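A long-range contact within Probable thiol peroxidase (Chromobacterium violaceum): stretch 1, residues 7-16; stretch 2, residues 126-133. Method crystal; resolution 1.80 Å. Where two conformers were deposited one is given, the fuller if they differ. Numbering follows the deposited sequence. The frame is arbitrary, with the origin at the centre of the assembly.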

# COMPACT_ATOMS: atom_id res chain seq x y z
N TRP A 7 20.30 -10.85 -0.55
CA TRP A 7 19.15 -11.74 -0.47
C TRP A 7 18.53 -11.66 0.90
O TRP A 7 19.24 -11.55 1.90
N VAL A 8 17.20 -11.77 0.92
CA VAL A 8 16.47 -11.83 2.15
C VAL A 8 15.69 -13.13 2.16
O VAL A 8 15.07 -13.53 1.16
N GLN A 9 15.73 -13.80 3.31
CA GLN A 9 15.00 -15.02 3.53
C GLN A 9 13.66 -14.72 4.18
O GLN A 9 13.61 -14.05 5.22
N TYR A 10 12.60 -15.25 3.56
CA TYR A 10 11.23 -15.06 4.02
C TYR A 10 10.63 -16.45 4.06
O TYR A 10 10.30 -17.01 3.04
N GLY A 11 10.54 -17.03 5.25
CA GLY A 11 10.15 -18.46 5.35
C GLY A 11 11.13 -19.31 4.61
O GLY A 11 12.37 -19.18 4.81
N ASP A 12 10.63 -20.12 3.68
CA ASP A 12 11.48 -20.98 2.87
C ASP A 12 11.88 -20.33 1.52
O ASP A 12 12.47 -20.98 0.65
N GLU A 13 11.60 -19.05 1.34
CA GLU A 13 11.99 -18.42 0.06
C GLU A 13 13.21 -17.51 0.30
O GLU A 13 13.28 -16.87 1.34
N MSE A 14 14.14 -17.45 -0.65
CA MSE A 14 15.28 -16.56 -0.62
C MSE A 14 15.14 -15.66 -1.86
O MSE A 14 15.13 -16.15 -2.99
N LEU A 15 15.01 -14.37 -1.62
CA LEU A 15 14.59 -13.39 -2.61
C LEU A 15 15.64 -12.33 -2.82
O LEU A 15 16.21 -11.79 -1.84
N PRO A 16 15.93 -12.00 -4.07
CA PRO A 16 16.86 -10.86 -4.26
C PRO A 16 16.33 -9.55 -3.80
O PRO A 16 15.09 -9.32 -3.80
N LEU A 126 14.42 -2.86 -2.93
CA LEU A 126 13.45 -3.37 -3.89
C LEU A 126 13.43 -4.91 -3.94
O LEU A 126 14.44 -5.51 -4.24
N ILE A 127 12.27 -5.49 -3.75
CA ILE A 127 12.00 -6.94 -3.98
C ILE A 127 11.05 -7.03 -5.19
O ILE A 127 10.03 -6.33 -5.24
N THR A 128 11.41 -7.82 -6.19
CA THR A 128 10.50 -8.05 -7.32
C THR A 128 9.96 -9.49 -7.44
O THR A 128 9.16 -9.73 -8.35
N GLU A 129 10.42 -10.44 -6.61
CA GLU A 129 9.94 -11.84 -6.74
C GLU A 129 8.89 -12.23 -5.75
O GLU A 129 8.93 -11.81 -4.62
N TYR A 130 7.99 -13.11 -6.19
CA TYR A 130 6.99 -13.77 -5.34
C TYR A 130 7.70 -14.37 -4.14
O TYR A 130 8.77 -15.00 -4.34
N PRO A 131 7.12 -14.27 -2.96
CA PRO A 131 5.84 -13.62 -2.63
C PRO A 131 5.94 -12.18 -2.12
O PRO A 131 4.96 -11.63 -1.66
N LEU A 132 7.13 -11.60 -2.10
CA LEU A 132 7.31 -10.25 -1.56
C LEU A 132 7.48 -9.18 -2.65
O LEU A 132 7.87 -8.05 -2.36
N SER A 133 7.13 -9.52 -3.87
CA SER A 133 7.14 -8.59 -4.97
C SER A 133 6.44 -7.26 -4.64
O SER A 133 5.27 -7.24 -4.14

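Stretch 1 is a tight β-hairpin, and strand alternation sets its pattern: Val 8, Tyr 10, Glu 13 and Leu 15 point their CB atoms toward the irregular second stretch, while Gln 9 and Met 14, a selenomethionine, point away. At the type II' turn, Gly 11 takes a positive phi that favours glycine, and Gln 9 NE2 donates to Gly 11 O at 2.9 Å.

Leu 15 is the hub. Its m, t rotamer (chi1 -54°, chi2 175°) brings CD1 to 3.7 Å from Leu 132 CB and 3.9 Å from Pro 131 CD, while CD2 lies 3.3 Å from Tyr 130 O. Val 8, in p, sets CG1 4.1 Å from Ile 127 CD1.

Tyr 10 is t, its ring reaching across to the loop. Leu 132, also m, t, lays CD1 over one ring face, a CH-pi contact 4.0 Å from the centroid; Pro 131, preceded by a cis peptide bond, meets the edge, CG to Tyr 10 CE2 at 3.6 Å.

No direct hydrogen bond joins the stretches; waters do that work. Water 1 sits 2.5 Å from Met 14 O and 2.8 Å from Glu 129 OE1; water 2 donates to Pro 16 O and accepts from Thr 128 N, both at 2.8 Å. Glu 129, m then t, extends toward Pro 16, with OE2 3.3 Å from Pro 16 CG.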

# COMPACT_ATOMS: atom_id res chain seq x y z
CB TRP A 7 19.54 -13.21 -0.69
CG TRP A 7 20.17 -13.51 -1.97
CD1 TRP A 7 21.48 -13.28 -2.32
CD2 TRP A 7 19.55 -14.11 -3.12
NE1 TRP A 7 21.70 -13.66 -3.59
CE2 TRP A 7 20.54 -14.18 -4.13
CE3 TRP A 7 18.27 -14.60 -3.39
CZ2 TRP A 7 20.29 -14.73 -5.40
CZ3 TRP A 7 18.01 -15.15 -4.67
CH2 TRP A 7 19.03 -15.21 -5.66
CB VAL A 8 15.52 -10.57 2.37
CG1 VAL A 8 14.43 -10.49 1.28
CG2 VAL A 8 14.97 -10.55 3.81
CB GLN A 9 15.82 -15.95 4.43
CG GLN A 9 15.28 -17.40 4.54
CD GLN A 9 15.63 -18.33 3.33
OE1 GLN A 9 16.69 -18.17 2.67
NE2 GLN A 9 14.73 -19.31 3.06
CB TYR A 10 10.46 -14.11 3.07
CG TYR A 10 8.98 -14.02 3.31
CD1 TYR A 10 8.50 -13.55 4.51
CD2 TYR A 10 8.07 -14.35 2.32
CE1 TYR A 10 7.13 -13.46 4.75
CE2 TYR A 10 6.68 -14.24 2.54
CZ TYR A 10 6.23 -13.77 3.74
OH TYR A 10 4.89 -13.64 3.99
CB ASP A 12 10.85 -22.39 2.68
CG ASP A 12 9.84 -22.47 1.53
OD1 ASP A 12 9.34 -21.44 1.04
OD2 ASP A 12 9.55 -23.63 1.13
CB GLU A 13 10.84 -17.58 -0.44
CG GLU A 13 9.49 -18.31 -0.70
CD GLU A 13 9.46 -18.98 -2.04
OE1 GLU A 13 10.49 -18.93 -2.75
OE2 GLU A 13 8.43 -19.59 -2.39
CB MSE A 14 16.55 -17.41 -0.73
CG MSE A 14 17.72 -16.78 -0.21
SE MSE A 14 19.17 -18.15 -0.25
CE MSE A 14 18.81 -19.18 -1.80
CB LEU A 15 13.30 -12.74 -2.16
CG LEU A 15 12.15 -13.71 -1.80
CD1 LEU A 15 10.94 -12.90 -1.24
CD2 LEU A 15 11.78 -14.69 -2.97
CB PRO A 16 17.09 -10.82 -5.78
CG PRO A 16 16.38 -12.08 -6.38
CD PRO A 16 15.36 -12.49 -5.34
CB LEU A 126 13.73 -2.83 -5.30
CG LEU A 126 12.82 -3.32 -6.48
CD1 LEU A 126 11.37 -2.94 -6.17
CD2 LEU A 126 13.29 -2.80 -7.84
CB ILE A 127 11.38 -7.61 -2.71
CG1 ILE A 127 12.32 -7.51 -1.48
CG2 ILE A 127 11.07 -9.11 -2.96
CD1 ILE A 127 11.70 -7.83 -0.17
CB THR A 128 11.17 -7.72 -8.66
OG1 THR A 128 12.34 -8.55 -8.78
CG2 THR A 128 11.57 -6.23 -8.75
CB GLU A 129 11.10 -12.82 -6.57
CG GLU A 129 12.17 -12.63 -7.55
CD GLU A 129 13.13 -13.81 -7.62
OE1 GLU A 129 12.85 -14.87 -7.02
OE2 GLU A 129 14.16 -13.65 -8.31
CB TYR A 130 6.29 -14.93 -6.14
CG TYR A 130 5.47 -15.85 -5.26
CD1 TYR A 130 4.21 -15.48 -4.81
CD2 TYR A 130 5.96 -17.10 -4.84
CE1 TYR A 130 3.47 -16.29 -3.96
CE2 TYR A 130 5.20 -17.95 -4.02
CZ TYR A 130 3.95 -17.53 -3.57
OH TYR A 130 3.17 -18.31 -2.74
CB PRO A 131 5.32 -14.48 -1.48
CG PRO A 131 6.50 -15.14 -0.92
CD PRO A 131 7.66 -14.94 -1.78
CB LEU A 132 8.46 -10.21 -0.55
CG LEU A 132 8.20 -10.97 0.76
CD1 LEU A 132 9.38 -10.82 1.70
CD2 LEU A 132 6.84 -10.55 1.46
CB SER A 133 6.44 -9.21 -6.16
OG SER A 133 6.52 -8.35 -7.26
O HOH W 1 14.25 -16.59 -5.31
O HOH W 2 13.37 -9.77 -5.98